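PDB 3S5P: ribose 5-phosphate isomerase from Giardia lamblia, which probably interconverts ribose 5-phosphate and ribulose 5-phosphate in the pentose phosphate pathway, as a type B isomerase of the RpiB/LacAB family. Local coordinates for residues L35-Q40 with V50-T55; P64-I69 with L84-G89; I69-V74 with N97-I102; I102-C107 with A122-L127; E114-H119 with S142-T147. All coordinates share one frame; numbering follows the deposited sequence.

Interaction 1 (L35-Q40 with V50-T55); sequences LRMFLQ and VMDLGT
Helix 35-40 runs nearly antiparallel to strand 50-54, at 168° with the axes 10.0 Å apart, and the two backbones come nearest where Gln40 faces Val50. Two helix side chains one turn apart, Arg36 and Gln40, bridge this separation by gripping a carboxylate and a hydroxyl. Arg36 NH2 donates to Thr55 OG1 at 2.8 Å, the hydroxyl lying in the guanidinium plane, while the same nitrogen is also bonded to Ser28 OG of the neighbouring strand. NH1 of Arg36 forms a salt bridge with Asp52 OD1 at 3.2 Å, the two planes turned 63° apart. The carbonyl carbon of Gly54 lies over one face of the guanidinium, toward its rim. On the third edge, Arg36 NE donates to Gln40 OE1 at 2.9 Å, which fixes the rotation of the amide and turns its NE2 toward the strand. That NE2 reaches Asp52 OD2 at 2.9 Å, approaching from above the carboxylate plane. Asp52 can meet both partners because its CG stands anti to the backbone N (chi1 -180°), carrying the carboxylate to the helix. Beside this polar cluster, Val50 CG1 packs on Gln40 CG at 3.8 Å. The antiparallel pairing of helix and following strand is that of a right-handed beta-alpha-beta crossover, here strand 23-28, helix 33-45 and strand 49-54 of a Rossmann-like alpha/beta sheet.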
# COMPACT_ATOMS: atom_id res chain seq x y z
N LEU A 35 5.18 -6.72 18.40
CA LEU A 35 4.44 -5.56 17.89
C LEU A 35 2.92 -5.76 18.01
O LEU A 35 2.23 -4.88 18.50
CB LEU A 35 4.86 -5.21 16.46
CG LEU A 35 4.32 -3.88 15.94
CD1 LEU A 35 4.73 -2.69 16.84
CD2 LEU A 35 4.77 -3.69 14.51
N ARG A 36 2.43 -6.94 17.62
CA ARG A 36 0.99 -7.21 17.64
C ARG A 36 0.39 -7.00 19.02
O ARG A 36 -0.60 -6.26 19.18
CB ARG A 36 0.66 -8.62 17.15
CG ARG A 36 -0.80 -8.71 16.75
CD ARG A 36 -1.29 -10.10 16.45
NE ARG A 36 -1.39 -10.91 17.66
CZ ARG A 36 -0.66 -12.00 17.89
NH1 ARG A 36 -0.83 -12.67 19.02
NH2 ARG A 36 0.23 -12.42 16.99
N MET A 37 1.03 -7.65 20.01
CA MET A 37 0.65 -7.59 21.42
C MET A 37 0.71 -6.19 21.97
O MET A 37 -0.16 -5.76 22.72
CB MET A 37 1.60 -8.46 22.25
CG MET A 37 1.58 -9.90 21.87
SD MET A 37 0.35 -10.73 22.86
CE MET A 37 1.39 -11.24 24.24
N PHE A 38 1.78 -5.50 21.60
CA PHE A 38 1.99 -4.13 22.00
C PHE A 38 0.84 -3.25 21.46
O PHE A 38 0.21 -2.51 22.23
CB PHE A 38 3.38 -3.70 21.51
CG PHE A 38 3.64 -2.24 21.64
CD1 PHE A 38 4.08 -1.71 22.85
CD2 PHE A 38 3.46 -1.40 20.55
CE1 PHE A 38 4.32 -0.36 22.98
CE2 PHE A 38 3.70 -0.04 20.66
CZ PHE A 38 4.13 0.48 21.88
N LEU A 39 0.54 -3.34 20.17
CA LEU A 39 -0.57 -2.60 19.54
C LEU A 39 -1.92 -3.01 20.12
O LEU A 39 -2.81 -2.17 20.29
CB LEU A 39 -0.59 -2.77 18.01
CG LEU A 39 0.67 -2.35 17.25
CD1 LEU A 39 0.58 -2.80 15.82
CD2 LEU A 39 0.83 -0.85 17.32
N GLN A 40 -2.06 -4.30 20.43
CA GLN A 40 -3.27 -4.80 21.14
C GLN A 40 -3.48 -4.11 22.49
O GLN A 40 -4.58 -3.60 22.75
CB GLN A 40 -3.24 -6.31 21.32
CG GLN A 40 -3.65 -7.09 20.07
CD GLN A 40 -3.29 -8.57 20.14
OE1 GLN A 40 -3.25 -9.26 19.12
NE2 GLN A 40 -3.04 -9.07 21.36
N VAL A 50 -10.75 -5.41 21.33
CA VAL A 50 -9.68 -6.14 20.65
C VAL A 50 -10.01 -7.62 20.50
O VAL A 50 -10.51 -8.30 21.44
CB VAL A 50 -8.32 -6.01 21.42
CG1 VAL A 50 -7.31 -7.04 20.95
CG2 VAL A 50 -7.75 -4.60 21.27
N MET A 51 -9.69 -8.11 19.31
CA MET A 51 -9.78 -9.51 18.98
C MET A 51 -8.43 -9.96 18.46
O MET A 51 -8.02 -9.62 17.34
CB MET A 51 -10.84 -9.74 17.93
CG MET A 51 -12.25 -9.60 18.45
SD MET A 51 -13.44 -9.34 17.12
CE MET A 51 -12.74 -10.40 15.81
N ASP A 52 -7.73 -10.69 19.32
CA ASP A 52 -6.45 -11.27 19.01
C ASP A 52 -6.73 -12.57 18.28
O ASP A 52 -7.31 -13.49 18.85
CB ASP A 52 -5.72 -11.54 20.33
CG ASP A 52 -4.34 -12.15 20.15
OD1 ASP A 52 -4.06 -12.87 19.17
OD2 ASP A 52 -3.52 -11.93 21.04
N LEU A 53 -6.35 -12.63 17.02
CA LEU A 53 -6.60 -13.83 16.23
C LEU A 53 -5.39 -14.73 16.18
O LEU A 53 -5.53 -15.93 15.95
CB LEU A 53 -7.08 -13.48 14.84
CG LEU A 53 -8.54 -13.01 14.84
CD1 LEU A 53 -8.82 -12.35 13.55
CD2 LEU A 53 -9.50 -14.17 15.09
N GLY A 54 -4.22 -14.17 16.43
CA GLY A 54 -3.02 -14.99 16.61
C GLY A 54 -1.91 -14.88 15.56
O GLY A 54 -1.99 -14.10 14.58
N THR A 55 -0.89 -15.71 15.80
CA THR A 55 0.40 -15.70 15.12
C THR A 55 0.46 -16.74 13.99
O THR A 55 0.78 -17.92 14.22
CB THR A 55 1.53 -15.93 16.16
OG1 THR A 55 1.58 -14.83 17.07
CG2 THR A 55 2.90 -16.11 15.50

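Interaction 2 (P64-I69 with L84-G89); sequences PDFAKI and LVCGTG. With SO4 (sulfate ion), chain C.
The Phe66 ring meets strand 84-86 with the CE1 and CZ end of its rim. Cys86 SG lies at the ring's edge, near its plane, 4.3 Å from Phe66 CZ, whereas the carbonyl oxygen of Val85 approaches obliquely, 3.6 Å from Phe66 CE1. The ring reaches along the strand because its CG is held between the backbone N and carbonyl carbon (chi1 86°), a crowded position for an aromatic residue. One ring thus touches two successive strand residues. Leu84 approaches from the sheet side: its CD2 methyl sits 4.0 Å from Phe66 O and also touches the CA of Ala67. Ile92 of the next helix packs on Phe66, Ala67, Leu84 and Cys86. Helix 65-69 runs antiparallel to the strand, at 165°, in the layered alpha/beta architecture of the RpiB fold, and the strand ends in a glycine-rich loop that holds a sulfate, probably from the crystallisation liquor. Such a loop of backbone N-H groups is consistent with the anion-binding active-site loop of RpiB enzymes. Thr88 N donates to sulfate O2 at 2.9 Å with an angle of 161°; Gly87 N makes a weak bond to the same oxygen, and Gly89 N another weak one to O3. Gly89 is the N-cap of helix 90-97, whose Gly91 N and Ile92 N also bind the ion, so the sulfate sits at a helix N-terminus, where the helix dipole would be expected to favour an anion. Cys86 CB comes within 3.4 Å of sulfate O3.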
# COMPACT_ATOMS: atom_id res chain seq x y z
N PRO A 64 0.47 -17.57 3.76
CA PRO A 64 -0.10 -16.40 4.43
C PRO A 64 -1.47 -16.69 5.06
O PRO A 64 -2.47 -16.02 4.74
CB PRO A 64 -0.21 -15.36 3.29
CG PRO A 64 -0.22 -16.17 2.04
CD PRO A 64 0.64 -17.37 2.31
N ASP A 65 -1.49 -17.67 5.95
CA ASP A 65 -2.71 -18.02 6.69
C ASP A 65 -3.25 -16.84 7.51
O ASP A 65 -4.44 -16.53 7.43
CB ASP A 65 -2.48 -19.25 7.58
N PHE A 66 -2.37 -16.17 8.26
CA PHE A 66 -2.78 -15.13 9.22
C PHE A 66 -3.45 -13.89 8.59
O PHE A 66 -4.17 -13.15 9.27
CB PHE A 66 -1.60 -14.74 10.12
CG PHE A 66 -0.70 -13.67 9.54
CD1 PHE A 66 -0.97 -12.32 9.77
CD2 PHE A 66 0.39 -14.01 8.76
CE1 PHE A 66 -0.15 -11.32 9.23
CE2 PHE A 66 1.22 -13.03 8.21
CZ PHE A 66 0.95 -11.69 8.45
N ALA A 67 -3.19 -13.65 7.30
CA ALA A 67 -3.84 -12.57 6.58
C ALA A 67 -5.27 -12.95 6.15
O ALA A 67 -6.23 -12.19 6.40
CB ALA A 67 -3.01 -12.15 5.37
N LYS A 68 -5.40 -14.12 5.52
CA LYS A 68 -6.73 -14.63 5.15
C LYS A 68 -7.59 -14.59 6.41
O LYS A 68 -8.71 -14.09 6.38
CB LYS A 68 -6.67 -16.03 4.54
N ILE A 69 -7.01 -15.05 7.53
CA ILE A 69 -7.68 -15.09 8.84
C ILE A 69 -8.09 -13.71 9.36
O ILE A 69 -9.24 -13.52 9.76
CB ILE A 69 -6.82 -15.88 9.89
CG1 ILE A 69 -6.87 -17.39 9.60
CG2 ILE A 69 -7.27 -15.61 11.33
CD1 ILE A 69 -5.70 -18.15 10.17
N LEU A 84 -2.84 -5.93 10.52
CA LEU A 84 -1.98 -7.00 10.12
C LEU A 84 -0.50 -6.63 10.22
O LEU A 84 0.01 -5.82 9.45
CB LEU A 84 -2.34 -7.41 8.70
CG LEU A 84 -3.78 -7.79 8.41
CD1 LEU A 84 -3.95 -7.85 6.91
CD2 LEU A 84 -4.17 -9.12 9.06
N VAL A 85 0.18 -7.23 11.20
CA VAL A 85 1.61 -7.03 11.45
C VAL A 85 2.42 -8.06 10.66
O VAL A 85 2.31 -9.27 10.84
CB VAL A 85 1.92 -7.09 12.95
CG1 VAL A 85 3.37 -6.69 13.24
CG2 VAL A 85 0.92 -6.19 13.72
N CYS A 86 3.23 -7.53 9.76
CA CYS A 86 3.97 -8.33 8.78
C CYS A 86 5.49 -7.99 8.82
O CYS A 86 5.96 -7.30 9.73
CB CYS A 86 3.39 -7.97 7.39
SG CYS A 86 1.55 -7.57 7.32
N GLY A 87 6.25 -8.48 7.84
CA GLY A 87 7.66 -8.12 7.73
C GLY A 87 7.78 -6.67 7.24
O GLY A 87 8.18 -5.80 7.99
N THR A 88 7.40 -6.44 5.98
CA THR A 88 7.32 -5.10 5.39
C THR A 88 5.86 -4.64 5.30
O THR A 88 5.57 -3.45 5.32
CB THR A 88 7.92 -5.07 3.97
OG1 THR A 88 7.11 -5.90 3.11
CG2 THR A 88 9.39 -5.59 3.99
N GLY A 89 4.95 -5.58 5.19
CA GLY A 89 3.54 -5.22 4.96
C GLY A 89 3.18 -5.35 3.50
O GLY A 89 2.02 -5.45 3.15
S SO4 C . 5.26 -9.24 3.80
O1 SO4 C . 5.89 -9.14 2.46
O2 SO4 C . 6.30 -8.89 4.78
O3 SO4 C . 4.06 -8.44 4.14
O4 SO4 C . 4.81 -10.64 3.94

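Interaction 3 (I69-V74 with N97-I102); sequences IGCEAV and NKMKGI. With SO4 (sulfate ion), chain D.
Helix 69-74 faces an irregular segment, 97-102, that turns back through a type II beta turn from Met99 to Ile102, and the backbones come closest between Cys71 and Ile102, whose CA atoms are 7.0 Å apart. In this alpha/beta fold the loop links helix 90-97 to strand 104-106, outermost in the sheet of this chain, and it is laid against helix 65-75 by apolar side chains. Cys71 is the centre of the contact. Its CB is met by Met99 SD at 3.5 Å and by Ile102 CD1, also at 3.5 Å, a tight fit for two carbons. The Cys71 sulfur rests on the same isoleucine, 3.9 Å from Ile102 CG2 and equally near its CD1. Met99 bends at its last torsion (chi3 71°), and its CE methyl reaches Glu72 CG at 4.3 Å. One turn further along the helix, Val74 CB lies 4.2 Å from Ile102 CD1, so this one methyl group packs on both Cys71 and Val74. The exposed Lys98 turns toward the second subunit, where its NZ bonds to Asn97 O and Ile102 O of that chain; Lys98 NZ also donates to O2 of a sulfate ion at 2.8 Å.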
# COMPACT_ATOMS: atom_id res chain seq x y z
N ILE A 69 -7.01 -15.05 7.53
CA ILE A 69 -7.68 -15.09 8.84
C ILE A 69 -8.09 -13.71 9.36
O ILE A 69 -9.24 -13.52 9.76
CB ILE A 69 -6.82 -15.88 9.89
CG1 ILE A 69 -6.87 -17.39 9.60
CG2 ILE A 69 -7.27 -15.61 11.33
CD1 ILE A 69 -5.70 -18.15 10.17
N GLY A 70 -7.16 -12.76 9.36
CA GLY A 70 -7.49 -11.38 9.75
C GLY A 70 -8.62 -10.83 8.90
O GLY A 70 -9.60 -10.28 9.42
N CYS A 71 -8.51 -11.00 7.59
CA CYS A 71 -9.45 -10.36 6.68
C CYS A 71 -10.82 -10.97 6.82
O CYS A 71 -11.82 -10.28 6.65
CB CYS A 71 -8.95 -10.42 5.24
SG CYS A 71 -7.50 -9.38 5.03
N GLU A 72 -10.85 -12.26 7.17
CA GLU A 72 -12.12 -12.97 7.21
C GLU A 72 -12.97 -12.54 8.40
O GLU A 72 -14.21 -12.69 8.39
CB GLU A 72 -11.89 -14.49 7.20
CG GLU A 72 -11.53 -15.07 5.82
CD GLU A 72 -11.11 -16.56 5.86
OE1 GLU A 72 -11.02 -17.16 6.97
OE2 GLU A 72 -10.86 -17.13 4.77
N ALA A 73 -12.31 -12.01 9.43
CA ALA A 73 -13.04 -11.44 10.58
C ALA A 73 -13.84 -10.19 10.11
O ALA A 73 -14.93 -9.90 10.59
CB ALA A 73 -12.07 -11.07 11.70
N VAL A 74 -13.27 -9.47 9.15
CA VAL A 74 -13.91 -8.28 8.60
C VAL A 74 -15.01 -8.68 7.62
O VAL A 74 -16.13 -8.19 7.72
CB VAL A 74 -12.87 -7.36 7.92
CG1 VAL A 74 -13.55 -6.17 7.22
CG2 VAL A 74 -11.86 -6.89 8.95
N ASN A 97 -5.48 -7.11 -0.40
CA ASN A 97 -6.24 -6.42 -1.44
C ASN A 97 -6.79 -7.32 -2.56
O ASN A 97 -7.72 -6.89 -3.24
CB ASN A 97 -5.44 -5.26 -2.02
CG ASN A 97 -5.45 -4.09 -1.13
OD1 ASN A 97 -6.51 -3.66 -0.68
ND2 ASN A 97 -4.27 -3.56 -0.82
N LYS A 98 -6.24 -8.53 -2.73
CA LYS A 98 -6.81 -9.49 -3.71
C LYS A 98 -8.14 -10.10 -3.23
O LYS A 98 -8.83 -10.81 -3.98
CB LYS A 98 -5.85 -10.64 -4.03
CG LYS A 98 -4.51 -10.25 -4.68
CD LYS A 98 -4.56 -9.95 -6.16
CE LYS A 98 -3.12 -9.69 -6.73
NZ LYS A 98 -3.20 -8.88 -8.02
N MET A 99 -8.50 -9.87 -1.97
CA MET A 99 -9.77 -10.39 -1.49
C MET A 99 -10.92 -9.37 -1.70
O MET A 99 -10.81 -8.16 -1.44
CB MET A 99 -9.66 -10.77 -0.03
CG MET A 99 -8.54 -11.78 0.29
SD MET A 99 -8.38 -11.92 2.09
CE MET A 99 -9.89 -12.81 2.49
N LYS A 100 -12.06 -9.88 -2.15
CA LYS A 100 -13.22 -9.05 -2.36
C LYS A 100 -13.62 -8.37 -1.04
O LYS A 100 -13.58 -8.99 0.03
CB LYS A 100 -14.35 -9.88 -2.96
CG LYS A 100 -14.06 -10.26 -4.42
CD LYS A 100 -15.34 -10.63 -5.18
CE LYS A 100 -15.36 -9.99 -6.57
NZ LYS A 100 -16.77 -9.76 -7.08
N GLY A 101 -13.97 -7.08 -1.11
CA GLY A 101 -14.46 -6.40 0.07
C GLY A 101 -13.43 -6.02 1.13
O GLY A 101 -13.80 -5.59 2.22
N ILE A 102 -12.15 -6.20 0.80
CA ILE A 102 -11.04 -5.79 1.65
C ILE A 102 -10.25 -4.68 0.97
O ILE A 102 -9.87 -4.76 -0.20
CB ILE A 102 -10.08 -6.97 1.96
CG1 ILE A 102 -10.77 -8.05 2.79
CG2 ILE A 102 -8.85 -6.49 2.74
CD1 ILE A 102 -10.90 -7.72 4.27
S SO4 D . -3.42 -12.05 -9.35
O1 SO4 D . -3.52 -12.86 -10.57
O2 SO4 D . -4.38 -10.95 -9.41
O3 SO4 D . -3.75 -12.88 -8.20
O4 SO4 D . -2.07 -11.53 -9.19

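Interaction 4 (I102-C107 with A122-L127); sequences IRCALC and ANALAL
Backbone hydrogen bonds join Cys104-Leu106 to Ala124-Ala126 as parallel strands. Ala105 provides both central bonds: its N donates to Ala124 O at 3.0 Å and its O accepts from Ala126 N at 2.9 Å. At the entrance to the pair Arg103 O accepts from two donors, Asn123 N and Ala124 N. The Asn123 side chain imitates a further strand residue: with CG between its own backbone N and carbonyl carbon (chi1 50°), its OD1 takes a nearly straight bond from Arg103 N (2.8 Å, 176°), and its ND2 is held by Gly101 O. Asn123 ND2 lies over one face of the Arg103 guanidinium, the two planes 30° apart and no bond between them; Arg103 NE bonds to Asn121 O. The strands form a beta-alpha-beta unit with helix 110-118. Strand 104-106 is outermost in the sheet within the chain, and the second subunit packs there, Leu106 against its counterpart. Apolar contacts differ between the two faces. On one, Cys104 SG sits 3.8 Å from Ala126 CB, and Leu106 CD1 lies 4.1 Å from Ala126 CB. On the other, Ala105 CB meets Ala122 CB at 3.8 Å beside helix 110-118, and Leu125 CD1 reaches Cys107 SG at 3.5 Å.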
# COMPACT_ATOMS: atom_id res chain seq x y z
N ILE A 102 -12.15 -6.20 0.80
CA ILE A 102 -11.04 -5.79 1.65
C ILE A 102 -10.25 -4.68 0.97
O ILE A 102 -9.87 -4.76 -0.20
CB ILE A 102 -10.08 -6.97 1.96
CG1 ILE A 102 -10.77 -8.05 2.79
CG2 ILE A 102 -8.85 -6.49 2.74
CD1 ILE A 102 -10.90 -7.72 4.27
N ARG A 103 -10.00 -3.63 1.74
CA ARG A 103 -9.18 -2.53 1.29
C ARG A 103 -8.06 -2.33 2.31
O ARG A 103 -8.29 -1.82 3.43
CB ARG A 103 -10.05 -1.28 1.16
CG ARG A 103 -11.04 -1.41 0.02
CD ARG A 103 -12.22 -0.43 0.11
NE ARG A 103 -13.10 -0.65 1.26
CZ ARG A 103 -14.06 -1.57 1.31
NH1 ARG A 103 -14.22 -2.43 0.29
NH2 ARG A 103 -14.82 -1.67 2.40
N CYS A 104 -6.86 -2.74 1.92
CA CYS A 104 -5.75 -2.78 2.83
C CYS A 104 -4.74 -1.69 2.51
O CYS A 104 -4.26 -1.53 1.37
CB CYS A 104 -5.11 -4.17 2.84
SG CYS A 104 -3.71 -4.37 3.94
N ALA A 105 -4.46 -0.92 3.55
CA ALA A 105 -3.62 0.25 3.47
C ALA A 105 -2.31 -0.07 4.18
O ALA A 105 -2.31 -0.37 5.36
CB ALA A 105 -4.32 1.40 4.17
N LEU A 106 -1.20 -0.06 3.44
CA LEU A 106 0.12 -0.13 4.05
C LEU A 106 0.58 1.30 4.34
O LEU A 106 0.85 2.09 3.43
CB LEU A 106 1.10 -0.81 3.09
CG LEU A 106 2.57 -0.82 3.51
CD1 LEU A 106 2.73 -1.45 4.89
CD2 LEU A 106 3.42 -1.50 2.45
N CYS A 107 0.68 1.64 5.61
CA CYS A 107 0.88 3.03 6.04
C CYS A 107 2.22 3.19 6.73
O CYS A 107 2.61 2.33 7.50
CB CYS A 107 -0.18 3.35 7.09
SG CYS A 107 -1.85 3.43 6.38
N ALA A 122 -10.33 2.20 3.92
CA ALA A 122 -9.59 1.00 4.24
C ALA A 122 -10.24 0.34 5.44
O ALA A 122 -10.66 1.02 6.37
CB ALA A 122 -8.13 1.32 4.51
N ASN A 123 -10.37 -0.98 5.40
CA ASN A 123 -10.81 -1.74 6.55
C ASN A 123 -9.73 -2.72 7.02
O ASN A 123 -9.99 -3.56 7.84
CB ASN A 123 -12.15 -2.49 6.24
CG ASN A 123 -12.10 -3.28 4.94
OD1 ASN A 123 -11.05 -3.42 4.34
ND2 ASN A 123 -13.25 -3.78 4.51
N ALA A 124 -8.52 -2.62 6.45
CA ALA A 124 -7.38 -3.40 6.91
C ALA A 124 -6.19 -2.49 6.93
O ALA A 124 -6.01 -1.68 6.02
CB ALA A 124 -7.12 -4.59 5.99
N LEU A 125 -5.39 -2.57 7.99
CA LEU A 125 -4.17 -1.80 8.07
C LEU A 125 -3.02 -2.81 8.04
O LEU A 125 -3.02 -3.76 8.83
CB LEU A 125 -4.14 -1.01 9.38
CG LEU A 125 -2.83 -0.28 9.72
CD1 LEU A 125 -2.52 0.82 8.69
CD2 LEU A 125 -2.86 0.33 11.13
N ALA A 126 -2.06 -2.61 7.14
CA ALA A 126 -0.84 -3.42 7.16
C ALA A 126 0.30 -2.63 7.76
O ALA A 126 0.51 -1.48 7.39
CB ALA A 126 -0.47 -3.88 5.77
N LEU A 127 1.03 -3.25 8.68
CA LEU A 127 2.21 -2.64 9.25
C LEU A 127 3.45 -3.54 9.08
O LEU A 127 3.36 -4.75 9.20
CB LEU A 127 1.99 -2.32 10.72
CG LEU A 127 0.92 -1.30 11.07
CD1 LEU A 127 0.59 -1.42 12.52
CD2 LEU A 127 1.38 0.15 10.72

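Interaction 5 (E114-H119 with S142-T147); sequences EMARKH and SRFLST
Arg117, followed from CB to its tip, runs alongside Phe144 and Thr147, touching them from CB to NE. Its CB lies 3.9 Å from Thr147 CG2. The next carbon, CG, is 3.3 Å from Phe144 O. Bends at chi2 and chi3 then bring CD over the centre of the Phe144 ring, a CH-pi contact of 4.0 Å to the centroid and 12° off the ring normal. Beyond it NE makes a weak hydrogen bond to Thr147 O and, in the conformer described, NH1 turns to Ala122 O and Asn121 OD1. CD, not the guanidinium, covers the aromatic face; the guanidinium plane is inclined 59° to the ring, and Ala116 CB meets the same ring at its edge. Thr147 fits between Arg117, Glu114 and Lys118: its CG2 methyl is 3.7 Å from Lys118 CG, while its OG1 donates to Arg143 O at 2.7 Å and fixes the methyl's direction. At the outer rim, Glu114 and Arg143 lie side by side, and Arg143 NH1 pairs with Glu114 OE2 at 3.4 Å in a salt bridge with weak hydrogen-bond geometry. Lys118 NZ adds a second, weak link to Glu114 OE1, making a three-residue charge network. The two helices run almost parallel, at 18° with axes 8.4 Å apart, as neighbours on one side of the sheet: Phe144 reaches inward to strand 81-86 and Ala122, and Ala116 touches Ile90 of the second subunit.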
# COMPACT_ATOMS: atom_id res chain seq x y z
N GLU A 114 -4.70 8.42 8.10
CA GLU A 114 -5.80 9.36 7.94
C GLU A 114 -6.36 9.31 6.51
O GLU A 114 -7.56 9.24 6.34
CB GLU A 114 -5.30 10.77 8.26
CG GLU A 114 -6.37 11.78 8.52
CD GLU A 114 -5.79 13.21 8.55
OE1 GLU A 114 -6.43 14.12 8.03
OE2 GLU A 114 -4.67 13.42 9.10
N MET A 115 -5.51 9.34 5.50
CA MET A 115 -6.03 9.30 4.13
C MET A 115 -6.62 7.93 3.78
O MET A 115 -7.65 7.85 3.13
CB MET A 115 -4.98 9.76 3.12
CG MET A 115 -4.52 11.21 3.33
SD MET A 115 -5.86 12.45 3.34
CE MET A 115 -6.09 12.71 5.08
N ALA A 116 -6.00 6.85 4.27
CA ALA A 116 -6.53 5.49 4.04
C ALA A 116 -7.99 5.33 4.46
O ALA A 116 -8.74 4.61 3.85
CB ALA A 116 -5.67 4.41 4.76
N ARG A 117 -8.36 5.98 5.55
CA ARG A 117 -9.74 5.94 6.01
C ARG A 117 -10.58 6.99 5.28
O ARG A 117 -11.57 6.63 4.63
CB ARG A 117 -9.81 6.09 7.53
CG ARG A 117 -9.20 4.88 8.33
CD ARG A 117 -10.08 3.61 8.27
NE ARG A 117 -11.48 3.86 8.62
CZ ARG A 117 -12.54 3.50 7.88
NH1 ARG A 117 -12.39 2.83 6.73
NH2 ARG A 117 -13.76 3.79 8.31
N LYS A 118 -10.17 8.26 5.36
CA LYS A 118 -10.94 9.35 4.79
C LYS A 118 -11.32 9.15 3.33
O LYS A 118 -12.47 9.27 2.98
CB LYS A 118 -10.21 10.69 4.92
CG LYS A 118 -10.54 11.50 6.17
CD LYS A 118 -10.06 12.94 6.00
CE LYS A 118 -10.53 13.82 7.16
NZ LYS A 118 -9.72 13.56 8.40
N HIS A 119 -10.33 8.84 2.50
CA HIS A 119 -10.46 8.80 1.04
C HIS A 119 -10.65 7.38 0.53
O HIS A 119 -11.34 7.18 -0.45
CB HIS A 119 -9.19 9.35 0.43
CG HIS A 119 -8.99 10.81 0.67
ND1 HIS A 119 -7.92 11.51 0.14
CD2 HIS A 119 -9.72 11.72 1.36
CE1 HIS A 119 -7.99 12.77 0.52
NE2 HIS A 119 -9.08 12.93 1.26
N SER A 142 -3.54 4.32 15.92
CA SER A 142 -4.48 5.21 16.62
C SER A 142 -5.20 6.17 15.64
O SER A 142 -6.40 6.43 15.77
CB SER A 142 -3.78 5.95 17.76
OG SER A 142 -4.22 7.28 17.84
N ARG A 143 -4.48 6.68 14.65
CA ARG A 143 -5.10 7.56 13.64
C ARG A 143 -6.00 6.76 12.69
O ARG A 143 -7.09 7.21 12.33
CB ARG A 143 -4.05 8.35 12.88
CG ARG A 143 -4.59 9.25 11.79
CD ARG A 143 -5.37 10.42 12.35
NE ARG A 143 -4.60 11.00 13.42
CZ ARG A 143 -3.67 11.94 13.26
NH1 ARG A 143 -3.40 12.46 12.05
NH2 ARG A 143 -3.03 12.38 14.33
N PHE A 144 -5.58 5.55 12.33
CA PHE A 144 -6.41 4.64 11.52
C PHE A 144 -7.76 4.35 12.23
O PHE A 144 -8.83 4.34 11.60
CB PHE A 144 -5.63 3.34 11.24
CG PHE A 144 -6.31 2.38 10.28
CD1 PHE A 144 -6.10 2.48 8.90
CD2 PHE A 144 -7.10 1.34 10.75
CE1 PHE A 144 -6.68 1.57 8.01
CE2 PHE A 144 -7.70 0.42 9.84
CZ PHE A 144 -7.49 0.56 8.46
N LEU A 145 -7.73 4.14 13.55
CA LEU A 145 -8.94 3.69 14.26
C LEU A 145 -9.91 4.83 14.53
O LEU A 145 -11.12 4.61 14.70
CB LEU A 145 -8.58 2.95 15.55
CG LEU A 145 -7.82 1.61 15.48
CD1 LEU A 145 -7.65 1.04 16.91
CD2 LEU A 145 -8.47 0.56 14.55
N SER A 146 -9.40 6.06 14.57
CA SER A 146 -10.25 7.20 14.94
C SER A 146 -10.68 8.06 13.75
O SER A 146 -11.39 9.03 13.94
CB SER A 146 -9.57 8.07 15.99
OG SER A 146 -8.41 8.70 15.47
N THR A 147 -10.25 7.73 12.54
CA THR A 147 -10.62 8.52 11.37
C THR A 147 -11.75 7.78 10.66
O THR A 147 -11.68 6.58 10.48
CB THR A 147 -9.41 8.70 10.41
OG1 THR A 147 -8.33 9.30 11.14
CG2 THR A 147 -9.76 9.59 9.24

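Overall arrangement
The five contacts illustrate how chemistry follows depth in one parallel sheet. Interactions 2 and 4 are buried and use the adjacent strands 81-86 and 124-128, joined by probable bonds from Leu84 N and Cys86 N to Leu125 O and Leu127 O; one relies on apolar packing, the other on backbone pairing. Interaction 3 shares Ile69 with interaction 2 and Ile102 with interaction 4, extending the apolar packing into a partly buried loop. Interactions 1 and 5, about 19 Å apart between centres on opposite sides of the chain's centre, are partly buried and add salt bridges. Interaction 5 crosses interaction 4 along the chain and meets it at Ala116 and Arg117. Interactions 2 to 5 reach the second subunit, interaction 2 through Thr88 alone.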